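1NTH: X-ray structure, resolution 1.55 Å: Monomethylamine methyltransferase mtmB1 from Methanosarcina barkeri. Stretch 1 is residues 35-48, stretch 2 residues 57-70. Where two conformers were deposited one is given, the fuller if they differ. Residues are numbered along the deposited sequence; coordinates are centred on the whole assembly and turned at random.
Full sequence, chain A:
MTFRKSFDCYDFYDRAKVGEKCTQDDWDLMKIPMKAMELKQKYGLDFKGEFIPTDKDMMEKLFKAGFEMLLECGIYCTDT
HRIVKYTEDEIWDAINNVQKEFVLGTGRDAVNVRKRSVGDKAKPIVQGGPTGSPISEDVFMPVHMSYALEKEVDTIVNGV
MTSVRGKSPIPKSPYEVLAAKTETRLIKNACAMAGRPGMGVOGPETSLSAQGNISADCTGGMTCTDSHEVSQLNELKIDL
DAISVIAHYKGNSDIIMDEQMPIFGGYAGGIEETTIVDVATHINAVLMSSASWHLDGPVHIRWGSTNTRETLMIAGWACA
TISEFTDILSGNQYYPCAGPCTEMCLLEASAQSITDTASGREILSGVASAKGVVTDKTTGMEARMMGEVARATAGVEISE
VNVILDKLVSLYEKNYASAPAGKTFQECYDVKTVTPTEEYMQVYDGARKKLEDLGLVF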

ATOM      1  N   LYS A  35     -48.294 -15.445  13.474  1.00 19.75           N
ATOM      2  CA  LYS A  35     -47.347 -15.354  14.576  1.00 19.74           C
ATOM      3  C   LYS A  35     -47.258 -13.952  15.172  1.00 18.16           C
ATOM      4  O   LYS A  35     -47.170 -13.797  16.391  1.00 20.05           O
ATOM      5  N   ALA A  36     -47.281 -12.932  14.324  1.00 17.95           N
ATOM      6  CA  ALA A  36     -47.198 -11.559  14.817  1.00 19.14           C
ATOM      7  C   ALA A  36     -48.428 -11.261  15.671  1.00 20.35           C
ATOM      8  O   ALA A  36     -48.331 -10.652  16.736  1.00 19.50           O
ATOM      9  N   MET A  37     -49.585 -11.708  15.194  1.00 21.21           N
ATOM     10  CA  MET A  37     -50.851 -11.511  15.893  1.00 22.76           C
ATOM     11  C   MET A  37     -50.830 -12.237  17.237  1.00 21.08           C
ATOM     12  O   MET A  37     -51.249 -11.694  18.259  1.00 21.70           O
ATOM     13  N   GLU A  38     -50.345 -13.472  17.217  1.00 20.95           N
ATOM     14  CA  GLU A  38     -50.253 -14.300  18.412  1.00 20.83           C
ATOM     15  C   GLU A  38     -49.342 -13.674  19.468  1.00 21.54           C
ATOM     16  O   GLU A  38     -49.702 -13.571  20.640  1.00 20.37           O
ATOM     17  N   LEU A  39     -48.158 -13.251  19.044  1.00 20.23           N
ATOM     18  CA  LEU A  39     -47.201 -12.655  19.966  1.00 19.99           C
ATOM     19  C   LEU A  39     -47.661 -11.311  20.521  1.00 19.91           C
ATOM     20  O   LEU A  39     -47.403 -10.996  21.687  1.00 20.73           O
ATOM     21  N   LYS A  40     -48.349 -10.516  19.706  1.00 19.20           N
ATOM     22  CA  LYS A  40     -48.834  -9.228  20.183  1.00 19.14           C
ATOM     23  C   LYS A  40     -49.788  -9.435  21.356  1.00 20.36           C
ATOM     24  O   LYS A  40     -49.689  -8.763  22.380  1.00 19.95           O
ATOM     25  N   GLN A  41     -50.710 -10.380  21.207  1.00 20.01           N
ATOM     26  CA  GLN A  41     -51.681 -10.647  22.260  1.00 21.25           C
ATOM     27  C   GLN A  41     -51.065 -11.370  23.456  1.00 21.87           C
ATOM     28  O   GLN A  41     -51.331 -11.013  24.603  1.00 23.12           O
ATOM     29  N   LYS A  42     -50.239 -12.377  23.195  1.00 22.33           N
ATOM     30  CA  LYS A  42     -49.607 -13.121  24.276  1.00 23.60           C
ATOM     31  C   LYS A  42     -48.766 -12.235  25.188  1.00 24.20           C
ATOM     32  O   LYS A  42     -48.752 -12.433  26.402  1.00 24.03           O
ATOM     33  N   TYR A  43     -48.078 -11.254  24.614  1.00 23.86           N
ATOM     34  CA  TYR A  43     -47.259 -10.351  25.419  1.00 23.89           C
ATOM     35  C   TYR A  43     -47.992  -9.060  25.766  1.00 25.11           C
ATOM     36  O   TYR A  43     -47.442  -8.188  26.436  1.00 27.26           O
ATOM     37  N   GLY A  44     -49.235  -8.945  25.310  1.00 24.52           N
ATOM     38  CA  GLY A  44     -50.029  -7.760  25.590  1.00 23.89           C
ATOM     39  C   GLY A  44     -49.380  -6.458  25.167  1.00 24.11           C
ATOM     40  O   GLY A  44     -49.428  -5.465  25.895  1.00 24.13           O
ATOM     41  N   LEU A  45     -48.782  -6.444  23.981  1.00 22.80           N
ATOM     42  CA  LEU A  45     -48.123  -5.238  23.499  1.00 22.89           C
ATOM     43  C   LEU A  45     -49.106  -4.118  23.180  1.00 23.68           C
ATOM     44  O   LEU A  45     -50.084  -4.315  22.460  1.00 24.44           O
ATOM     45  N   ASP A  46     -48.830  -2.941  23.731  1.00 23.61           N
ATOM     46  CA  ASP A  46     -49.655  -1.755  23.533  1.00 24.48           C
ATOM     47  C   ASP A  46     -48.719  -0.559  23.685  1.00 24.14           C
ATOM     48  O   ASP A  46     -48.234  -0.283  24.783  1.00 23.89           O
ATOM     49  N   PHE A  47     -48.460   0.144  22.586  1.00 23.94           N
ATOM     50  CA  PHE A  47     -47.552   1.289  22.618  1.00 24.29           C
ATOM     51  C   PHE A  47     -48.197   2.574  23.126  1.00 25.76           C
ATOM     52  O   PHE A  47     -47.517   3.577  23.349  1.00 25.82           O
ATOM     53  N   LYS A  48     -49.513   2.540  23.298  1.00 26.95           N
ATOM     54  CA  LYS A  48     -50.263   3.679  23.819  1.00 28.00           C
ATOM     55  C   LYS A  48     -49.920   5.045  23.220  1.00 27.95           C
ATOM     56  O   LYS A  48     -49.775   6.030  23.946  1.00 28.64           O
ATOM     57  N   ASP A  57     -40.804  -2.380  30.936  1.00 27.09           N
ATOM     58  CA  ASP A  57     -41.466  -3.678  31.006  1.00 27.29           C
ATOM     59  C   ASP A  57     -42.073  -4.024  29.650  1.00 24.68           C
ATOM     60  O   ASP A  57     -41.967  -5.159  29.184  1.00 23.19           O
ATOM     61  N   MET A  58     -42.710  -3.039  29.025  1.00 22.91           N
ATOM     62  CA  MET A  58     -43.328  -3.237  27.719  1.00 22.10           C
ATOM     63  C   MET A  58     -42.231  -3.469  26.679  1.00 21.68           C
ATOM     64  O   MET A  58     -42.391  -4.276  25.761  1.00 20.79           O
ATOM     65  N   MET A  59     -41.113  -2.764  26.832  1.00 20.89           N
ATOM     66  CA  MET A  59     -39.996  -2.912  25.905  1.00 20.27           C
ATOM     67  C   MET A  59     -39.414  -4.316  25.984  1.00 19.75           C
ATOM     68  O   MET A  59     -39.084  -4.914  24.960  1.00 18.78           O
ATOM     69  N   GLU A  60     -39.287  -4.843  27.198  1.00 20.01           N
ATOM     70  CA  GLU A  60     -38.747  -6.184  27.371  1.00 20.90           C
ATOM     71  C   GLU A  60     -39.667  -7.217  26.728  1.00 19.56           C
ATOM     72  O   GLU A  60     -39.200  -8.199  26.156  1.00 19.51           O
ATOM     73  N   LYS A  61     -40.974  -6.999  26.818  1.00 19.30           N
ATOM     74  CA  LYS A  61     -41.912  -7.933  26.203  1.00 19.22           C
ATOM     75  C   LYS A  61     -41.802  -7.847  24.682  1.00 19.37           C
ATOM     76  O   LYS A  61     -41.920  -8.854  23.988  1.00 19.67           O
ATOM     77  N   LEU A  62     -41.563  -6.644  24.169  1.00 19.01           N
ATOM     78  CA  LEU A  62     -41.409  -6.462  22.728  1.00 18.45           C
ATOM     79  C   LEU A  62     -40.152  -7.192  22.262  1.00 17.81           C
ATOM     80  O   LEU A  62     -40.139  -7.804  21.196  1.00 17.66           O
ATOM     81  N   PHE A  63     -39.091  -7.128  23.061  1.00 18.24           N
ATOM     82  CA  PHE A  63     -37.856  -7.807  22.691  1.00 18.49           C
ATOM     83  C   PHE A  63     -38.092  -9.312  22.651  1.00 19.07           C
ATOM     84  O   PHE A  63     -37.681  -9.991  21.707  1.00 18.13           O
ATOM     85  N   LYS A  64     -38.750  -9.833  23.681  1.00 19.06           N
ATOM     86  CA  LYS A  64     -39.032 -11.262  23.741  1.00 19.41           C
ATOM     87  C   LYS A  64     -39.910 -11.682  22.567  1.00 18.53           C
ATOM     88  O   LYS A  64     -39.713 -12.750  21.994  1.00 19.09           O
ATOM     89  N   ALA A  65     -40.868 -10.835  22.210  1.00 18.70           N
ATOM     90  CA  ALA A  65     -41.762 -11.120  21.088  1.00 18.08           C
ATOM     91  C   ALA A  65     -40.969 -11.196  19.781  1.00 18.76           C
ATOM     92  O   ALA A  65     -41.160 -12.110  18.978  1.00 18.52           O
ATOM     93  N   GLY A  66     -40.083 -10.226  19.570  1.00 18.33           N
ATOM     94  CA  GLY A  66     -39.274 -10.216  18.362  1.00 18.01           C
ATOM     95  C   GLY A  66     -38.370 -11.434  18.273  1.00 17.52           C
ATOM     96  O   GLY A  66     -38.211 -12.026  17.204  1.00 18.36           O
ATOM     97  N   PHE A  67     -37.771 -11.802  19.402  1.00 17.49           N
ATOM     98  CA  PHE A  67     -36.889 -12.960  19.469  1.00 17.98           C
ATOM     99  C   PHE A  67     -37.695 -14.216  19.135  1.00 18.94           C
ATOM    100  O   PHE A  67     -37.270 -15.048  18.332  1.00 17.43           O
ATOM    101  N   GLU A  68     -38.869 -14.342  19.750  1.00 19.72           N
ATOM    102  CA  GLU A  68     -39.714 -15.511  19.529  1.00 20.04           C
ATOM    103  C   GLU A  68     -40.236 -15.580  18.099  1.00 19.13           C
ATOM    104  O   GLU A  68     -40.392 -16.666  17.540  1.00 18.68           O
ATOM    105  N   MET A  69     -40.508 -14.423  17.507  1.00 17.43           N
ATOM    106  CA  MET A  69     -40.976 -14.381  16.128  1.00 18.50           C
ATOM    107  C   MET A  69     -39.921 -15.023  15.229  1.00 18.88           C
ATOM    108  O   MET A  69     -40.222 -15.886  14.404  1.00 19.27           O
ATOM    109  N   LEU A  70     -38.673 -14.598  15.389  1.00 17.65           N
ATOM    110  CA  LEU A  70     -37.591 -15.136  14.574  1.00 17.75           C
ATOM    111  C   LEU A  70     -37.367 -16.623  14.833  1.00 17.10           C
ATOM    112  O   LEU A  70     -37.199 -17.406  13.898  1.00 18.49           O
TER

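Packing of helix 35-42 and the loop after it against helix 57-70 in the methyltransferase mtmB1. The two helices run nearly antiparallel (152°) with axes 9.8 Å apart at closest approach, and the contact buries 801 Å², both sides summed. The spacing is tightest where Leu 39 faces Ala 65: their CA atoms lie 5.8 Å apart, and Leu 39 CB sits 4.3 Å from Ala 65 CB. Leu 39 points toward the partner helix in an m,t rotamer that lays CD1 3.7 Å from Met 69 CB and 3.3 Å from Ala 65 O, while CD2 reaches to 3.3 Å from Glu 68 OE2. Met 69 starts sideways, but its t,p,t chain swings back across the gap, bringing SD to 3.4 Å from Lys 35 CG and CE to 4.3 Å from Ala 36 CB.

Tyr 43 points in with chi1 m (-74°) and chi2 97°. One face of its ring lies over Lys 61 O and Ala 65 N, and CD1 is 3.9 Å from Ala 65 CB. This pose carries the hydroxyl to Glu 68, where Tyr 43 OH donates to Glu 68 OE1 at 2.7 Å, near the ring plane. Glu 68 (chi1 and chi2 both t) also takes a salt bridge from the all-t Lys 42, with Lys 42 NZ 2.9 Å from Glu 68 OE1 and a weak second bond to Glu 68 OE2 (3.1 Å). A water donates to Glu 68 OE2 (2.7 Å from its O) and accepts from Lys 35 NZ (3.1 Å from its O). The two p torsions of Lys 35, chi2 and chi3, fold its chain, and its NZ forms a salt bridge with Glu 38 OE1 (2.9 Å) within the same helix.

Gly 44 leaves the helix with positive phi in a Schellman motif, a conformation that favours glycine. Near this turn Lys 61, m,t,m,t, points toward stretch 1 and donates from NZ to Tyr 43 O at 2.9 Å. Beyond the turn, Leu 45 (m,t) begins sideways but its end comes nearer: CD1 is 4.0 Å from Leu 62 CD1 and 4.1 Å from Ala 65 CB, and CD2 is 4.0 Å from Met 58 SD. Met 58, folded t,p,p, places SD 3.6 Å from Asp 46 N, which donates a weak hydrogen bond, and CE 3.5 Å from Asp 46 O. Phe 47 (chi1 m) closes this apolar end, with CZ 4.0 Å from Leu 62 CD2.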

ATOM      1  CB  LYS A  35     -45.961 -15.817  14.127  1.00 20.03           C
ATOM      2  CG  LYS A  35     -44.959 -15.929  15.269  1.00 22.29           C
ATOM      3  CD  LYS A  35     -45.422 -16.919  16.326  1.00 24.76           C
ATOM      4  CE  LYS A  35     -45.497 -18.329  15.772  1.00 26.03           C
ATOM      5  NZ  LYS A  35     -45.904 -19.303  16.818  1.00 28.44           N
ATOM      6  CB  ALA A  36     -47.116 -10.585  13.654  1.00 17.62           C
ATOM      7  CB  MET A  37     -51.990 -12.055  15.030  1.00 24.96           C
ATOM      8  CG  MET A  37     -53.366 -11.886  15.641  0.50 28.05           C
ATOM      9  SD  MET A  37     -54.651 -12.530  14.557  0.50 29.57           S
ATOM     10  CE  MET A  37     -55.139 -11.048  13.693  0.50 29.18           C
ATOM     11  CB  GLU A  38     -49.726 -15.687  18.036  1.00 23.37           C
ATOM     12  CG  GLU A  38     -49.398 -16.580  19.219  1.00 27.20           C
ATOM     13  CD  GLU A  38     -48.801 -17.912  18.797  1.00 31.09           C
ATOM     14  OE1 GLU A  38     -48.417 -18.055  17.616  1.00 32.32           O
ATOM     15  OE2 GLU A  38     -48.707 -18.818  19.654  1.00 35.26           O
ATOM     16  CB  LEU A  39     -45.843 -12.523  19.276  1.00 19.55           C
ATOM     17  CG  LEU A  39     -45.251 -13.878  18.877  1.00 21.80           C
ATOM     18  CD1 LEU A  39     -43.965 -13.675  18.085  1.00 22.53           C
ATOM     19  CD2 LEU A  39     -44.989 -14.714  20.122  1.00 24.19           C
ATOM     20  CB  LYS A  40     -49.567  -8.462  19.080  1.00 20.39           C
ATOM     21  CG  LYS A  40     -50.170  -7.155  19.585  1.00 21.72           C
ATOM     22  CD  LYS A  40     -51.012  -6.450  18.543  1.00 24.37           C
ATOM     23  CE  LYS A  40     -51.624  -5.184  19.121  1.00 25.84           C
ATOM     24  NZ  LYS A  40     -52.462  -4.462  18.128  1.00 29.26           N
ATOM     25  CB  GLN A  41     -52.856 -11.453  21.692  1.00 21.68           C
ATOM     26  CG  GLN A  41     -53.996 -11.714  22.679  1.00 21.32           C
ATOM     27  CD  GLN A  41     -54.498 -10.457  23.375  1.00 20.74           C
ATOM     28  OE1 GLN A  41     -54.493  -9.362  22.806  1.00 22.81           O
ATOM     29  NE2 GLN A  41     -54.952 -10.617  24.613  1.00 21.76           N
ATOM     30  CB  LYS A  42     -48.715 -14.221  23.689  0.50 24.74           C
ATOM     31  CG  LYS A  42     -47.739 -14.848  24.678  0.50 25.85           C
ATOM     32  CD  LYS A  42     -46.755 -15.778  23.977  0.50 27.44           C
ATOM     33  CE  LYS A  42     -45.710 -16.311  24.947  0.50 27.87           C
ATOM     34  NZ  LYS A  42     -44.749 -17.238  24.288  0.50 28.77           N
ATOM     35  CB  TYR A  43     -45.944 -10.029  24.699  1.00 23.60           C
ATOM     36  CG  TYR A  43     -44.960 -11.174  24.710  1.00 23.67           C
ATOM     37  CD1 TYR A  43     -44.849 -12.037  23.621  1.00 24.85           C
ATOM     38  CD2 TYR A  43     -44.157 -11.411  25.823  1.00 25.65           C
ATOM     39  CE1 TYR A  43     -43.958 -13.111  23.642  1.00 27.22           C
ATOM     40  CE2 TYR A  43     -43.266 -12.480  25.857  1.00 26.69           C
ATOM     41  CZ  TYR A  43     -43.171 -13.323  24.764  1.00 27.63           C
ATOM     42  OH  TYR A  43     -42.286 -14.374  24.794  1.00 31.25           O
ATOM     43  CB  LEU A  45     -47.274  -5.557  22.266  1.00 21.86           C
ATOM     44  CG  LEU A  45     -46.208  -6.636  22.464  1.00 22.30           C
ATOM     45  CD1 LEU A  45     -45.410  -6.800  21.174  1.00 22.91           C
ATOM     46  CD2 LEU A  45     -45.287  -6.259  23.618  1.00 22.43           C
ATOM     47  CB  ASP A  46     -50.751  -1.691  24.601  1.00 26.32           C
ATOM     48  CG  ASP A  46     -51.748  -0.571  24.354  1.00 28.92           C
ATOM     49  OD1 ASP A  46     -51.447   0.340  23.556  1.00 29.19           O
ATOM     50  OD2 ASP A  46     -52.836  -0.598  24.969  1.00 31.52           O
ATOM     51  CB  PHE A  47     -46.943   1.511  21.231  1.00 22.74           C
ATOM     52  CG  PHE A  47     -46.092   0.362  20.747  1.00 21.02           C
ATOM     53  CD1 PHE A  47     -45.778  -0.707  21.589  1.00 22.02           C
ATOM     54  CD2 PHE A  47     -45.593   0.356  19.448  1.00 21.71           C
ATOM     55  CE1 PHE A  47     -44.981  -1.761  21.142  1.00 21.22           C
ATOM     56  CE2 PHE A  47     -44.794  -0.694  18.994  1.00 19.98           C
ATOM     57  CZ  PHE A  47     -44.489  -1.752  19.839  1.00 20.25           C
ATOM     58  CB  LYS A  48     -50.102   3.720  25.340  1.00 29.14           C
ATOM     59  CG  LYS A  48     -50.523   2.421  26.010  1.00 31.16           C
ATOM     60  CD  LYS A  48     -50.144   2.379  27.478  1.00 33.22           C
ATOM     61  CE  LYS A  48     -50.520   1.037  28.089  1.00 35.56           C
ATOM     62  NZ  LYS A  48     -50.065   0.905  29.501  1.00 38.02           N
ATOM     63  CB  ASP A  57     -42.557  -3.668  32.083  0.50 29.66           C
ATOM     64  CG  ASP A  57     -41.992  -3.532  33.484  0.50 31.87           C
ATOM     65  OD1 ASP A  57     -41.099  -4.326  33.846  0.50 32.22           O
ATOM     66  OD2 ASP A  57     -42.444  -2.634  34.227  0.50 33.79           O
ATOM     67  CB  MET A  58     -44.163  -2.010  27.340  1.00 21.46           C
ATOM     68  CG  MET A  58     -45.018  -2.182  26.091  1.00 23.24           C
ATOM     69  SD  MET A  58     -46.271  -3.475  26.273  1.00 25.68           S
ATOM     70  CE  MET A  58     -47.504  -2.606  27.248  1.00 25.66           C
ATOM     71  CB  MET A  59     -38.914  -1.876  26.214  1.00 20.68           C
ATOM     72  CG  MET A  59     -39.337  -0.455  25.895  1.00 20.56           C
ATOM     73  SD  MET A  59     -38.201   0.760  26.582  1.00 24.72           S
ATOM     74  CE  MET A  59     -36.738   0.432  25.595  1.00 20.98           C
ATOM     75  CB  GLU A  60     -38.549  -6.507  28.853  1.00 23.19           C
ATOM     76  CG  GLU A  60     -38.102  -7.939  29.101  1.00 30.66           C
ATOM     77  CD  GLU A  60     -37.624  -8.170  30.520  1.00 35.67           C
ATOM     78  OE1 GLU A  60     -38.271  -7.661  31.459  1.00 39.24           O
ATOM     79  OE2 GLU A  60     -36.603  -8.871  30.693  1.00 38.73           O
ATOM     80  CB  LYS A  61     -43.342  -7.634  26.660  1.00 22.11           C
ATOM     81  CG  LYS A  61     -43.558  -7.921  28.139  1.00 25.52           C
ATOM     82  CD  LYS A  61     -45.023  -7.838  28.532  1.00 27.86           C
ATOM     83  CE  LYS A  61     -45.586  -6.445  28.321  1.00 31.69           C
ATOM     84  NZ  LYS A  61     -47.047  -6.391  28.636  1.00 34.81           N
ATOM     85  CB  LEU A  62     -41.303  -4.975  22.373  1.00 18.02           C
ATOM     86  CG  LEU A  62     -40.886  -4.661  20.929  1.00 17.96           C
ATOM     87  CD1 LEU A  62     -41.859  -5.312  19.948  1.00 18.83           C
ATOM     88  CD2 LEU A  62     -40.843  -3.150  20.721  1.00 17.92           C
ATOM     89  CB  PHE A  63     -36.736  -7.496  23.688  1.00 19.40           C
ATOM     90  CG  PHE A  63     -35.448  -8.206  23.381  1.00 21.45           C
ATOM     91  CD1 PHE A  63     -34.697  -7.856  22.262  1.00 21.58           C
ATOM     92  CD2 PHE A  63     -35.009  -9.255  24.181  1.00 23.20           C
ATOM     93  CE1 PHE A  63     -33.524  -8.539  21.948  1.00 21.99           C
ATOM     94  CE2 PHE A  63     -33.836  -9.945  23.874  1.00 24.16           C
ATOM     95  CZ  PHE A  63     -33.096  -9.586  22.753  1.00 22.86           C
ATOM     96  CB  LYS A  64     -39.712 -11.615  25.064  1.00 21.79           C
ATOM     97  CG  LYS A  64     -38.783 -11.502  26.263  1.00 25.04           C
ATOM     98  CD  LYS A  64     -39.511 -11.886  27.544  0.50 27.09           C
ATOM     99  CE  LYS A  64     -38.576 -11.844  28.741  0.50 29.52           C
ATOM    100  NZ  LYS A  64     -39.270 -12.213  30.008  0.50 30.86           N
ATOM    101  CB  ALA A  65     -42.833 -10.042  20.984  1.00 17.71           C
ATOM    102  CB  PHE A  67     -36.306 -13.089  20.882  1.00 18.99           C
ATOM    103  CG  PHE A  67     -35.254 -14.162  21.022  1.00 19.49           C
ATOM    104  CD1 PHE A  67     -33.909 -13.823  21.154  1.00 21.45           C
ATOM    105  CD2 PHE A  67     -35.607 -15.509  21.047  1.00 20.62           C
ATOM    106  CE1 PHE A  67     -32.934 -14.807  21.309  1.00 21.24           C
ATOM    107  CE2 PHE A  67     -34.641 -16.503  21.201  1.00 22.47           C
ATOM    108  CZ  PHE A  67     -33.299 -16.151  21.334  1.00 21.17           C
ATOM    109  CB  GLU A  68     -40.891 -15.496  20.509  0.65 22.00           C
ATOM    110  CG  GLU A  68     -41.587 -16.842  20.662  0.65 24.40           C
ATOM    111  CD  GLU A  68     -42.739 -16.799  21.651  0.65 26.47           C
ATOM    112  OE1 GLU A  68     -42.621 -16.097  22.681  0.65 25.95           O
ATOM    113  OE2 GLU A  68     -43.758 -17.478  21.405  0.65 26.67           O
ATOM    114  CB  MET A  69     -41.191 -12.922  15.714  0.60 17.86           C
ATOM    115  CG  MET A  69     -41.738 -12.716  14.312  0.60 18.03           C
ATOM    116  SD  MET A  69     -43.510 -13.041  14.199  0.60 18.85           S
ATOM    117  CE  MET A  69     -43.746 -13.009  12.435  0.60 16.82           C
ATOM    118  CB  LEU A  70     -36.295 -14.365  14.848  1.00 17.49           C
ATOM    119  CG  LEU A  70     -35.103 -14.723  13.957  1.00 17.83           C
ATOM    120  CD1 LEU A  70     -35.435 -14.444  12.494  1.00 18.49           C
ATOM    121  CD2 LEU A  70     -33.891 -13.902  14.393  1.00 18.72           C
TER
HETATM  122  O   HOH W   1     -45.454 -18.918  19.867  1.00 48.18           O